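Local coordinates for protein putative sortase (Streptococcus pneumoniae, PDB 2W1J) that probably acts as a class C sortase, a transpeptidase that joins pilin subunits during the building of the pneumococcal pilus fibre, at residues 69-78 against 121-129; 168-176 against 186-194. All coordinates share one frame; numbering follows the deposited sequence. Where two conformers were deposited one is given.

Contact 1: residues 69-78 against 121-129; sequences VEIPVIDVDL and AKMFTDLTK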
ATOM      1  N   VAL A  69       4.066  -3.638   4.387  1.00  5.22           N
ATOM      2  CA  VAL A  69       2.910  -4.508   4.257  1.00  5.63           C
ATOM      3  C   VAL A  69       3.350  -5.944   4.483  1.00  5.31           C
ATOM      4  O   VAL A  69       4.247  -6.457   3.794  1.00  5.89           O
ATOM      5  CB  VAL A  69       2.213  -4.340   2.876  1.00  6.34           C
ATOM      6  CG1 VAL A  69       3.175  -4.570   1.715  1.00  8.96           C
ATOM      7  CG2 VAL A  69       0.971  -5.214   2.785  1.00  8.78           C
ATOM      8  N   GLU A  70       2.724  -6.581   5.462  1.00  4.82           N
ATOM      9  CA  GLU A  70       3.094  -7.914   5.917  1.00  5.07           C
ATOM     10  C   GLU A  70       1.951  -8.875   5.590  1.00  4.39           C
ATOM     11  O   GLU A  70       0.802  -8.642   5.993  1.00  4.55           O
ATOM     12  CB  GLU A  70       3.337  -7.870   7.430  1.00  5.11           C
ATOM     13  CG  GLU A  70       3.793  -9.199   8.011  1.00  6.86           C
ATOM     14  CD  GLU A  70       3.775  -9.226   9.529  1.00  9.15           C
ATOM     15  OE1 GLU A  70       3.321  -8.244  10.157  1.00  8.11           O
ATOM     16  OE2 GLU A  70       4.211 -10.255  10.088  1.00 12.28           O
ATOM     17  N   ILE A  71       2.262  -9.947   4.866  1.00  4.55           N
ATOM     18  CA  ILE A  71       1.241 -10.918   4.495  1.00  4.39           C
ATOM     19  C   ILE A  71       1.774 -12.291   4.901  1.00  4.77           C
ATOM     20  O   ILE A  71       2.419 -12.992   4.113  1.00  4.22           O
ATOM     21  CB  ILE A  71       0.921 -10.892   2.988  1.00  4.17           C
ATOM     22  CG1 ILE A  71       0.861  -9.456   2.441  1.00  4.52           C
ATOM     23  CG2 ILE A  71      -0.365 -11.674   2.719  1.00  4.60           C
ATOM     24  CD1 ILE A  71       0.752  -9.382   0.926  1.00  6.81           C
ATOM     25  N   PRO A  72       1.563 -12.662   6.168  1.00  5.19           N
ATOM     26  CA  PRO A  72       2.241 -13.840   6.711  1.00  5.70           C
ATOM     27  C   PRO A  72       1.988 -15.128   5.926  1.00  5.37           C
ATOM     28  O   PRO A  72       2.897 -15.945   5.778  1.00  5.36           O
ATOM     29  CB  PRO A  72       1.671 -13.931   8.132  1.00  6.44           C
ATOM     30  CG  PRO A  72       1.382 -12.518   8.493  1.00  7.16           C
ATOM     31  CD  PRO A  72       0.876 -11.893   7.220  1.00  6.30           C
ATOM     32  N   VAL A  73       0.786 -15.322   5.403  1.00  5.23           N
ATOM     33  CA  VAL A  73       0.446 -16.610   4.816  1.00  6.49           C
ATOM     34  C   VAL A  73       1.258 -16.886   3.542  1.00  6.15           C
ATOM     35  O   VAL A  73       1.444 -18.041   3.169  1.00  7.20           O
ATOM     36  CB  VAL A  73      -1.085 -16.731   4.596  1.00  6.95           C
ATOM     37  CG1 VAL A  73      -1.567 -15.784   3.506  1.00  8.66           C
ATOM     38  CG2 VAL A  73      -1.495 -18.164   4.321  1.00  9.54           C
ATOM     39  N   ILE A  74       1.751 -15.838   2.877  1.00  5.31           N
ATOM     40  CA  ILE A  74       2.639 -16.007   1.722  1.00  5.67           C
ATOM     41  C   ILE A  74       4.043 -15.454   1.982  1.00  5.22           C
ATOM     42  O   ILE A  74       4.817 -15.217   1.051  1.00  5.47           O
ATOM     43  CB  ILE A  74       2.054 -15.384   0.436  1.00  5.06           C
ATOM     44  CG1 ILE A  74       1.666 -13.919   0.653  1.00  5.87           C
ATOM     45  CG2 ILE A  74       0.858 -16.207  -0.047  1.00  7.42           C
ATOM     46  CD1 ILE A  74       1.304 -13.196  -0.644  1.00  7.21           C
ATOM     47  N   ASP A  75       4.393 -15.288   3.252  1.00  5.05           N
ATOM     48  CA  ASP A  75       5.759 -14.904   3.613  1.00  5.67           C
ATOM     49  C   ASP A  75       6.213 -13.618   2.936  1.00  5.72           C
ATOM     50  O   ASP A  75       7.357 -13.524   2.468  1.00  6.50           O
ATOM     51  CB  ASP A  75       6.740 -16.041   3.305  1.00  6.34           C
ATOM     52  CG  ASP A  75       6.358 -17.319   4.005  1.00  8.13           C
ATOM     53  OD1 ASP A  75       6.221 -17.281   5.242  1.00 10.28           O
ATOM     54  OD2 ASP A  75       6.153 -18.342   3.322  1.00 12.41           O
ATOM     55  N   VAL A  76       5.326 -12.630   2.894  1.00  5.76           N
ATOM     56  CA  VAL A  76       5.661 -11.333   2.317  1.00  6.49           C
ATOM     57  C   VAL A  76       5.807 -10.286   3.417  1.00  6.05           C
ATOM     58  O   VAL A  76       4.998 -10.233   4.346  1.00  6.26           O
ATOM     59  CB  VAL A  76       4.572 -10.886   1.324  1.00  6.59           C
ATOM     60  CG1 VAL A  76       4.720  -9.418   0.981  1.00  8.22           C
ATOM     61  CG2 VAL A  76       4.612 -11.743   0.084  1.00  8.52           C
ATOM     62  N   ASP A  77       6.861  -9.483   3.350  1.00  6.50           N
ATOM     63  CA  ASP A  77       6.953  -8.297   4.192  1.00  8.15           C
ATOM     64  C   ASP A  77       7.734  -7.289   3.371  1.00  7.99           C
ATOM     65  O   ASP A  77       8.948  -7.426   3.197  1.00  9.33           O
ATOM     66  CB  ASP A  77       7.632  -8.590   5.534  1.00  9.41           C
ATOM     67  CG  ASP A  77       7.255  -7.580   6.621  1.00 12.04           C
ATOM     68  OD1 ASP A  77       6.533  -6.593   6.334  1.00 12.90           O
ATOM     69  OD2 ASP A  77       7.685  -7.773   7.777  1.00 15.39           O
ATOM     70  N   LEU A  78       7.026  -6.307   2.823  1.00  7.09           N
ATOM     71  CA  LEU A  78       7.642  -5.359   1.892  1.00  7.07           C
ATOM     72  C   LEU A  78       7.576  -3.944   2.428  1.00  6.30           C
ATOM     73  O   LEU A  78       6.531  -3.510   2.906  1.00  6.55           O
ATOM     74  CB  LEU A  78       6.924  -5.376   0.546  1.00  8.06           C
ATOM     75  CG  LEU A  78       7.135  -6.572  -0.370  1.00  9.74           C
ATOM     76  CD1 LEU A  78       6.289  -6.363  -1.616  1.00  9.61           C
ATOM     77  CD2 LEU A  78       8.609  -6.716  -0.732  1.00  9.66           C
ATOM     78  N   ALA A 121      13.176 -10.649  -7.351  1.00 10.44           N
ATOM     79  CA  ALA A 121      12.499 -10.523  -6.070  1.00 10.65           C
ATOM     80  C   ALA A 121      11.043 -10.880  -6.264  1.00 10.09           C
ATOM     81  O   ALA A 121      10.417 -10.488  -7.254  1.00 10.42           O
ATOM     82  CB  ALA A 121      12.623  -9.106  -5.547  1.00 11.43           C
ATOM     83  N   LYS A 122      10.496 -11.628  -5.316  1.00 10.76           N
ATOM     84  CA  LYS A 122       9.143 -12.130  -5.494  1.00 11.00           C
ATOM     85  C   LYS A 122       8.070 -11.042  -5.398  1.00  9.22           C
ATOM     86  O   LYS A 122       7.036 -11.154  -6.048  1.00  9.06           O
ATOM     87  CB  LYS A 122       8.847 -13.303  -4.554  1.00 12.43           C
ATOM     88  CG  LYS A 122       8.886 -12.954  -3.087  1.00 14.71           C
ATOM     89  CD  LYS A 122       8.746 -14.193  -2.211  1.00 17.73           C
ATOM     90  CE  LYS A 122       8.352 -13.798  -0.800  1.00 18.26           C
ATOM     91  NZ  LYS A 122       8.239 -14.989   0.085  1.00 20.58           N
ATOM     92  N   MET A 123       8.335  -9.979  -4.638  1.00  8.30           N
ATOM     93  CA  MET A 123       7.364  -8.888  -4.486  1.00  7.89           C
ATOM     94  C   MET A 123       5.957  -9.451  -4.249  1.00  7.81           C
ATOM     95  O   MET A 123       5.761 -10.180  -3.279  1.00  7.77           O
ATOM     96  CB  MET A 123       7.426  -7.918  -5.674  1.00  7.52           C
ATOM     97  CG  MET A 123       8.808  -7.280  -5.903  1.00  8.36           C
ATOM     98  SD  MET A 123       9.425  -6.411  -4.449  1.00  8.89           S
ATOM     99  CE  MET A 123      10.800  -5.529  -5.188  1.00  9.28           C
ATOM    100  N   PHE A 124       5.001  -9.135  -5.125  1.00  7.10           N
ATOM    101  CA  PHE A 124       3.606  -9.596  -4.961  1.00  7.24           C
ATOM    102  C   PHE A 124       3.262 -10.804  -5.861  1.00  8.07           C
ATOM    103  O   PHE A 124       2.096 -11.085  -6.133  1.00 10.04           O
ATOM    104  CB  PHE A 124       2.605  -8.465  -5.242  1.00  7.49           C
ATOM    105  CG  PHE A 124       2.334  -7.534  -4.072  1.00  6.38           C
ATOM    106  CD1 PHE A 124       2.896  -7.709  -2.809  1.00  6.69           C
ATOM    107  CD2 PHE A 124       1.468  -6.466  -4.263  1.00  6.68           C
ATOM    108  CE1 PHE A 124       2.599  -6.815  -1.775  1.00  7.55           C
ATOM    109  CE2 PHE A 124       1.164  -5.580  -3.246  1.00  7.11           C
ATOM    110  CZ  PHE A 124       1.719  -5.749  -1.996  1.00  7.29           C
ATOM    111  N   THR A 125       4.272 -11.533  -6.325  1.00  8.14           N
ATOM    112  CA  THR A 125       4.011 -12.671  -7.212  1.00  8.93           C
ATOM    113  C   THR A 125       2.985 -13.647  -6.639  1.00  9.11           C
ATOM    114  O   THR A 125       2.145 -14.176  -7.380  1.00 10.41           O
ATOM    115  CB  THR A 125       5.307 -13.422  -7.549  1.00  8.71           C
ATOM    116  OG1 THR A 125       6.132 -12.559  -8.330  1.00  8.95           O
ATOM    117  CG2 THR A 125       5.014 -14.704  -8.343  1.00 11.00           C
ATOM    118  N   ASP A 126       3.061 -13.908  -5.338  1.00  9.12           N
ATOM    119  CA  ASP A 126       2.175 -14.899  -4.727  1.00  9.12           C
ATOM    120  C   ASP A 126       0.815 -14.337  -4.291  1.00  9.28           C
ATOM    121  O   ASP A 126       0.051 -15.007  -3.600  1.00  8.42           O
ATOM    122  CB  ASP A 126       2.867 -15.600  -3.552  1.00  9.24           C
ATOM    123  CG  ASP A 126       3.932 -16.591  -3.999  1.00 12.16           C
ATOM    124  OD1 ASP A 126       3.873 -17.096  -5.147  1.00 12.58           O
ATOM    125  OD2 ASP A 126       4.840 -16.863  -3.189  1.00 13.65           O
ATOM    126  N   LEU A 127       0.492 -13.119  -4.717  1.00  8.95           N
ATOM    127  CA  LEU A 127      -0.826 -12.565  -4.405  1.00  9.35           C
ATOM    128  C   LEU A 127      -1.948 -13.462  -4.920  1.00  8.89           C
ATOM    129  O   LEU A 127      -3.034 -13.493  -4.335  1.00  8.74           O
ATOM    130  CB  LEU A 127      -0.980 -11.167  -5.001  1.00 10.65           C
ATOM    131  CG  LEU A 127      -1.466 -10.065  -4.065  1.00 12.84           C
ATOM    132  CD1 LEU A 127      -0.633  -9.926  -2.785  1.00 12.85           C
ATOM    133  CD2 LEU A 127      -1.531  -8.734  -4.811  1.00 13.30           C
ATOM    134  N   THR A 128      -1.684 -14.207  -5.995  1.00  8.52           N
ATOM    135  CA  THR A 128      -2.688 -15.110  -6.558  1.00  9.52           C
ATOM    136  C   THR A 128      -3.031 -16.262  -5.619  1.00  8.25           C
ATOM    137  O   THR A 128      -4.024 -16.962  -5.842  1.00  9.65           O
ATOM    138  CB  THR A 128      -2.231 -15.722  -7.899  1.00  9.99           C
ATOM    139  OG1 THR A 128      -0.948 -16.339  -7.724  1.00 11.73           O
ATOM    140  CG2 THR A 128      -2.150 -14.642  -8.976  1.00 12.26           C
ATOM    141  N   LYS A 129      -2.194 -16.496  -4.616  1.00  8.08           N
ATOM    142  CA  LYS A 129      -2.448 -17.551  -3.640  1.00  7.68           C
ATOM    143  C   LYS A 129      -3.406 -17.111  -2.539  1.00  7.65           C
ATOM    144  O   LYS A 129      -3.931 -17.947  -1.803  1.00  8.25           O
ATOM    145  CB  LYS A 129      -1.149 -18.035  -2.987  1.00  7.85           C
ATOM    146  CG  LYS A 129      -0.197 -18.734  -3.949  1.00  9.85           C
ATOM    147  CD  LYS A 129       1.091 -19.211  -3.276  1.00 12.04           C
ATOM    148  CE  LYS A 129       0.842 -20.300  -2.250  1.00 14.27           C
ATOM    149  NZ  LYS A 129       2.132 -20.779  -1.665  1.00 16.03           N
TER
HETATM  150  O   HOH W   1       5.532 -14.869  -1.521  1.00  6.27           O
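A single water molecule joins Asp126 to Ile74, donating to Asp126 OD2 and to Ile74 O at 2.7 Å each. Beside it, Lys122 NZ gives a 2.9 Å hydrogen bond to Asp75 O, coming from above the carbonyl plane, 52° out of it. The lysine gets there because CG sits between its own N and carbonyl carbon (chi1 64°) and the rest of the chain runs out extended. The hairpin 69-78 has a G1 beta bulge at Asp75 and Val76 opposite Ile71, which probably helps present the Asp75 carbonyl to the lysine. On the other segment, Lys122 O accepts from both Thr125 N and Thr125 OG1; the hydroxyl, 2.8 Å from Lys122 O, lies in the carbonyl plane on a lone pair. These two bonds fasten a type II' turn, and Thr125 OG1 also meets Gly117 N.

Behind this polar edge the contact is apolar. Phe124 carries it: Leu127 CD1 lies over one face of the ring near its rim, while Val69 CG1 and Val76 CG1 come at the ring edge. Leu78 CD1 approaches obliquely, 3.7 Å from Phe124 CE1, and its other branch, CD2, lies 3.8 Å from Met123 SD, the two side chains crossing at about a right angle. Ile71 CD1 touches both Leu127 CD1 and, obliquely, the Phe124 ring. Farther along, Ile74 spreads over the backbone, CD1 being 3.7 Å from Asp126 O. Leu174 of strand 170-178 packs on Ile71, Phe124 and Leu127.

The loop 121-129 thus covers the hairpin with an aliphatic-aromatic layer, and its polar edge is held by an ammonium on one carbonyl and a water shared between another carbonyl and a carboxylate; Asp75 OD2 stays 5.1 Å from Lys122 NZ, opposite charges without a salt bridge.

Contact 2: residues 168-176 against 186-194; sequences GHDYVTLLT and RLLVRGHRI
Strands 170-176 and 186-194 form an antiparallel beta hairpin in the sortase barrel; in sortases the two corresponding neighbouring strands carry the catalytic cysteine and arginine, so this hairpin probably frames the active site. Val172, Leu174 and Thr176 pair through their backbone N and O with Gly191, Val189 and Leu187, and the Gly191 N to Val172 O bond, 2.8 Å long, is almost straight at 178°.

On the face bearing Tyr171, Thr173 and Arg190, the arginine lies across the tyrosine ring. Arg190 CD sits over the ring centre, and beyond it a bend at chi3 (73°) lays the guanidinium nearly flat on Tyr171, the planes 10° apart and the group centres 4.0 Å apart. It is an off-centre cation-pi stack, with Arg190 NE 3.4 Å from Tyr171 CE1, and His169 CB lies against the opposite face, toward its rim. A salt bridge from Asp150 to Arg190 NH2 helps hold the guanidinium in this orientation. Thr173 OG1 packs against Arg190 CG, while its polar partner is His109.

At the hairpin's open end Arg193 NH1 makes a salt bridge to Asp170 OD2 at 3.1 Å, on the syn side of the carboxylate. OD2 also accepts from Gly105 N, while OD1 is bonded to Tyr147 OH.

Backbone bonds set the register and the Asp170-Arg193 salt bridge closes the open end; sharing that carboxylate among three partners probably favours its ionised form.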
ATOM      1  N   GLY A 168     -18.106   4.632   4.316  1.00  9.55           N
ATOM      2  CA  GLY A 168     -18.531   3.666   5.330  1.00  9.44           C
ATOM      3  C   GLY A 168     -17.650   2.436   5.481  1.00  9.27           C
ATOM      4  O   GLY A 168     -17.958   1.543   6.280  1.00  9.61           O
ATOM      5  N   HIS A 169     -16.548   2.391   4.727  1.00  7.83           N
ATOM      6  CA  HIS A 169     -15.606   1.275   4.778  1.00  6.99           C
ATOM      7  C   HIS A 169     -14.167   1.757   4.953  1.00  6.71           C
ATOM      8  O   HIS A 169     -13.805   2.870   4.567  1.00  7.14           O
ATOM      9  CB  HIS A 169     -15.745   0.406   3.523  1.00  7.37           C
ATOM     10  CG  HIS A 169     -17.106  -0.209   3.357  1.00  8.27           C
ATOM     11  ND1 HIS A 169     -17.411  -1.475   3.815  1.00 11.96           N
ATOM     12  CD2 HIS A 169     -18.241   0.268   2.790  1.00 11.46           C
ATOM     13  CE1 HIS A 169     -18.677  -1.745   3.547  1.00 11.70           C
ATOM     14  NE2 HIS A 169     -19.200  -0.708   2.917  1.00 12.34           N
ATOM     15  N   ASP A 170     -13.354   0.875   5.528  1.00  5.36           N
ATOM     16  CA  ASP A 170     -11.920   1.085   5.729  1.00  4.64           C
ATOM     17  C   ASP A 170     -11.239  -0.065   4.985  1.00  4.43           C
ATOM     18  O   ASP A 170     -11.207  -1.197   5.478  1.00  5.15           O
ATOM     19  CB  ASP A 170     -11.634   1.025   7.244  1.00  4.85           C
ATOM     20  CG  ASP A 170     -10.165   1.223   7.611  1.00  4.81           C
ATOM     21  OD1 ASP A 170      -9.271   1.100   6.739  1.00  4.86           O
ATOM     22  OD2 ASP A 170      -9.898   1.478   8.822  1.00  4.34           O
ATOM     23  N   TYR A 171     -10.745   0.227   3.782  1.00  4.51           N
ATOM     24  CA  TYR A 171     -10.213  -0.785   2.861  1.00  4.03           C
ATOM     25  C   TYR A 171      -8.744  -0.539   2.540  1.00  4.09           C
ATOM     26  O   TYR A 171      -8.290   0.606   2.457  1.00  4.41           O
ATOM     27  CB  TYR A 171     -10.974  -0.727   1.534  1.00  4.57           C
ATOM     28  CG  TYR A 171     -12.366  -1.309   1.503  1.00  4.23           C
ATOM     29  CD1 TYR A 171     -12.637  -2.581   2.000  1.00  5.93           C
ATOM     30  CD2 TYR A 171     -13.406  -0.620   0.866  1.00  6.25           C
ATOM     31  CE1 TYR A 171     -13.925  -3.131   1.905  1.00  5.45           C
ATOM     32  CE2 TYR A 171     -14.682  -1.160   0.764  1.00  6.65           C
ATOM     33  CZ  TYR A 171     -14.931  -2.417   1.282  1.00  6.12           C
ATOM     34  OH  TYR A 171     -16.202  -2.951   1.175  1.00  8.05           O
ATOM     35  N   VAL A 172      -8.007  -1.624   2.324  1.00  3.78           N
ATOM     36  CA  VAL A 172      -6.716  -1.555   1.648  1.00  4.07           C
ATOM     37  C   VAL A 172      -6.775  -2.569   0.512  1.00  3.93           C
ATOM     38  O   VAL A 172      -7.190  -3.715   0.718  1.00  4.94           O
ATOM     39  CB  VAL A 172      -5.537  -1.877   2.594  1.00  4.08           C
ATOM     40  CG1 VAL A 172      -4.241  -2.068   1.809  1.00  4.85           C
ATOM     41  CG2 VAL A 172      -5.375  -0.766   3.626  1.00  5.08           C
ATOM     42  N   THR A 173      -6.381  -2.137  -0.683  1.00  3.71           N
ATOM     43  CA  THR A 173      -6.255  -3.043  -1.821  1.00  4.17           C
ATOM     44  C   THR A 173      -4.788  -3.206  -2.185  1.00  4.17           C
ATOM     45  O   THR A 173      -4.035  -2.227  -2.275  1.00  4.81           O
ATOM     46  CB  THR A 173      -7.067  -2.542  -3.031  1.00  4.76           C
ATOM     47  OG1 THR A 173      -8.461  -2.575  -2.693  1.00  5.09           O
ATOM     48  CG2 THR A 173      -6.822  -3.390  -4.289  1.00  6.37           C
ATOM     49  N   LEU A 174      -4.396  -4.463  -2.372  1.00  4.25           N
ATOM     50  CA  LEU A 174      -3.084  -4.840  -2.873  1.00  4.60           C
ATOM     51  C   LEU A 174      -3.226  -5.092  -4.371  1.00  4.39           C
ATOM     52  O   LEU A 174      -4.081  -5.872  -4.806  1.00  4.97           O
ATOM     53  CB  LEU A 174      -2.579  -6.075  -2.129  1.00  5.84           C
ATOM     54  CG  LEU A 174      -2.708  -5.998  -0.602  1.00  4.65           C
ATOM     55  CD1 LEU A 174      -2.197  -7.290   0.012  1.00  6.15           C
ATOM     56  CD2 LEU A 174      -1.938  -4.817  -0.055  1.00  7.18           C
ATOM     57  N   LEU A 175      -2.404  -4.382  -5.145  1.00  4.84           N
ATOM     58  CA  LEU A 175      -2.539  -4.298  -6.595  0.50  4.70           C
ATOM     59  C   LEU A 175      -1.294  -4.849  -7.288  1.00  4.50           C
ATOM     60  O   LEU A 175      -0.182  -4.435  -6.970  1.00  4.58           O
ATOM     61  CB  LEU A 175      -2.718  -2.824  -6.974  0.50  4.86           C
ATOM     62  CG  LEU A 175      -2.663  -2.413  -8.443  0.50  3.95           C
ATOM     63  CD1 LEU A 175      -3.806  -3.067  -9.197  0.50  5.43           C
ATOM     64  CD2 LEU A 175      -2.716  -0.898  -8.600  0.50  3.57           C
ATOM     65  N   THR A 176      -1.490  -5.755  -8.248  1.00  4.33           N
ATOM     66  CA  THR A 176      -0.370  -6.233  -9.060  1.00  4.84           C
ATOM     67  C   THR A 176      -0.850  -6.548 -10.471  1.00  4.76           C
ATOM     68  O   THR A 176      -2.030  -6.391 -10.778  1.00  5.22           O
ATOM     69  CB  THR A 176       0.330  -7.426  -8.386  1.00  5.15           C
ATOM     70  OG1 THR A 176       1.592  -7.661  -9.013  1.00  6.23           O
ATOM     71  CG2 THR A 176      -0.519  -8.691  -8.443  1.00  6.59           C
ATOM     72  N   ARG A 186      -4.975  -6.449 -14.230  1.00  3.92           N
ATOM     73  CA  ARG A 186      -4.493  -6.205 -12.870  1.00  4.27           C
ATOM     74  C   ARG A 186      -5.307  -7.043 -11.898  1.00  4.07           C
ATOM     75  O   ARG A 186      -6.516  -7.237 -12.087  1.00  4.95           O
ATOM     76  CB  ARG A 186      -4.594  -4.721 -12.479  1.00  5.27           C
ATOM     77  CG  ARG A 186      -3.956  -3.766 -13.493  1.00  5.32           C
ATOM     78  CD  ARG A 186      -2.447  -3.900 -13.555  1.00  6.49           C
ATOM     79  NE  ARG A 186      -1.851  -3.027 -14.570  1.00  6.12           N
ATOM     80  CZ  ARG A 186      -1.341  -3.428 -15.730  1.00  6.46           C
ATOM     81  NH1 ARG A 186      -1.358  -4.709 -16.076  1.00  7.60           N
ATOM     82  NH2 ARG A 186      -0.809  -2.530 -16.558  1.00  7.50           N
ATOM     83  N   LEU A 187      -4.622  -7.557 -10.883  1.00  4.21           N
ATOM     84  CA  LEU A 187      -5.240  -8.309  -9.798  1.00  4.57           C
ATOM     85  C   LEU A 187      -5.365  -7.387  -8.595  1.00  4.23           C
ATOM     86  O   LEU A 187      -4.383  -6.739  -8.199  1.00  4.90           O
ATOM     87  CB  LEU A 187      -4.348  -9.500  -9.434  1.00  5.34           C
ATOM     88  CG  LEU A 187      -4.834 -10.403  -8.300  1.00  5.66           C
ATOM     89  CD1 LEU A 187      -6.069 -11.149  -8.733  1.00  8.39           C
ATOM     90  CD2 LEU A 187      -3.749 -11.391  -7.877  1.00  8.95           C
ATOM     91  N   LEU A 188      -6.562  -7.348  -8.020  1.00  4.53           N
ATOM     92  CA  LEU A 188      -6.872  -6.524  -6.858  1.00  4.80           C
ATOM     93  C   LEU A 188      -7.274  -7.431  -5.715  1.00  5.04           C
ATOM     94  O   LEU A 188      -8.286  -8.136  -5.822  1.00  6.98           O
ATOM     95  CB  LEU A 188      -8.068  -5.619  -7.144  1.00  5.80           C
ATOM     96  CG  LEU A 188      -7.960  -4.566  -8.234  1.00  8.53           C
ATOM     97  CD1 LEU A 188      -9.143  -3.627  -8.208  1.00 13.41           C
ATOM     98  CD2 LEU A 188      -6.672  -3.819  -8.165  1.00  7.99           C
ATOM     99  N   VAL A 189      -6.515  -7.403  -4.630  1.00  4.30           N
ATOM    100  CA  VAL A 189      -6.861  -8.161  -3.442  1.00  4.27           C
ATOM    101  C   VAL A 189      -7.257  -7.137  -2.388  1.00  4.11           C
ATOM    102  O   VAL A 189      -6.402  -6.406  -1.887  1.00  4.81           O
ATOM    103  CB  VAL A 189      -5.680  -9.023  -2.975  1.00  4.58           C
ATOM    104  CG1 VAL A 189      -6.001  -9.677  -1.637  1.00  6.14           C
ATOM    105  CG2 VAL A 189      -5.349 -10.084  -4.036  1.00  6.28           C
ATOM    106  N   ARG A 190      -8.551  -7.058  -2.092  1.00  4.28           N
ATOM    107  CA  ARG A 190      -9.073  -6.052  -1.171  1.00  4.26           C
ATOM    108  C   ARG A 190      -9.308  -6.661   0.195  1.00  4.47           C
ATOM    109  O   ARG A 190      -9.942  -7.715   0.301  1.00  4.86           O
ATOM    110  CB  ARG A 190     -10.400  -5.480  -1.683  1.00  4.42           C
ATOM    111  CG  ARG A 190     -10.911  -4.319  -0.851  1.00  4.37           C
ATOM    112  CD  ARG A 190     -12.256  -3.842  -1.359  1.00  5.28           C
ATOM    113  NE  ARG A 190     -13.322  -4.780  -1.040  1.00  4.65           N
ATOM    114  CZ  ARG A 190     -14.584  -4.626  -1.416  1.00  6.78           C
ATOM    115  NH1 ARG A 190     -14.921  -3.623  -2.221  1.00  6.23           N
ATOM    116  NH2 ARG A 190     -15.501  -5.509  -1.036  1.00  7.37           N
ATOM    117  N   GLY A 191      -8.846  -5.973   1.239  1.00  4.23           N
ATOM    118  CA  GLY A 191      -9.184  -6.339   2.617  1.00  4.69           C
ATOM    119  C   GLY A 191      -9.918  -5.218   3.331  1.00  3.98           C
ATOM    120  O   GLY A 191      -9.682  -4.050   3.034  1.00  4.56           O
ATOM    121  N   HIS A 192     -10.810  -5.586   4.254  1.00  3.88           N
ATOM    122  CA  HIS A 192     -11.415  -4.607   5.158  1.00  4.58           C
ATOM    123  C   HIS A 192     -10.724  -4.645   6.506  1.00  4.85           C
ATOM    124  O   HIS A 192     -10.229  -5.682   6.944  1.00  3.35           O
ATOM    125  CB  HIS A 192     -12.936  -4.793   5.315  1.00  5.03           C
ATOM    126  CG  HIS A 192     -13.344  -6.130   5.842  1.00  5.70           C
ATOM    127  ND1 HIS A 192     -13.227  -6.508   7.165  1.00  7.30           N
ATOM    128  CD2 HIS A 192     -13.905  -7.180   5.203  1.00  4.99           C
ATOM    129  CE1 HIS A 192     -13.685  -7.742   7.312  1.00  5.39           C
ATOM    130  NE2 HIS A 192     -14.099  -8.172   6.133  1.00  8.60           N
ATOM    131  N   ARG A 193     -10.724  -3.494   7.167  1.00  9.51           N
ATOM    132  CA  ARG A 193     -10.091  -3.353   8.464  1.00  9.70           C
ATOM    133  C   ARG A 193     -10.794  -4.243   9.484  1.00 10.02           C
ATOM    134  O   ARG A 193     -12.033  -4.335   9.488  1.00 10.89           O
ATOM    135  CB  ARG A 193     -10.187  -1.894   8.879  1.00 10.22           C
ATOM    136  CG  ARG A 193      -9.496  -1.545  10.182  1.00 10.29           C
ATOM    137  CD  ARG A 193      -7.985  -1.480  10.041  1.00  9.51           C
ATOM    138  NE  ARG A 193      -7.369  -1.102  11.317  1.00  8.77           N
ATOM    139  CZ  ARG A 193      -7.274   0.149  11.752  1.00  8.04           C
ATOM    140  NH1 ARG A 193      -7.713   1.161  10.997  1.00  9.50           N
ATOM    141  NH2 ARG A 193      -6.718   0.402  12.931  1.00  7.73           N
ATOM    142  N   ILE A 194     -10.020  -4.903  10.349  1.00  9.67           N
ATOM    143  CA  ILE A 194     -10.576  -5.669  11.467  1.00  9.57           C
ATOM    144  C   ILE A 194      -9.848  -5.291  12.752  1.00  9.25           C
ATOM    145  O   ILE A 194      -8.743  -4.750  12.719  1.00  8.91           O
ATOM    146  CB  ILE A 194     -10.455  -7.196  11.235  1.00  9.13           C
ATOM    147  CG1 ILE A 194      -8.988  -7.640  11.107  1.00 10.43           C
ATOM    148  CG2 ILE A 194     -11.279  -7.609  10.022  1.00  9.63           C
ATOM    149  CD1 ILE A 194      -8.797  -9.164  11.065  1.00  9.62           C
TER

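After the N-terminal helices 5-15, 18-33 and 46-49, strand 65-71 turns into strand 76-82, and the chain then passes through helix 86-91 and strands 93-95 and 108-113 before the loop 121-129 returns to that first hairpin, so contact 1 closes a long loop. Strands 135-139 and 144-155 follow, and only then does contact 2 open, closing a short hairpin. The two are in series, neither nested nor crossed. They meet through side chains packed against the late strands: Leu174 CD1 lies 3.7 Å from Ile71 CD1, and Leu127 CD2 rests 3.8 Å from Thr176 CG2. Loop 121-129 packs on both the first hairpin and the last two strands, hairpin and strands also touching directly.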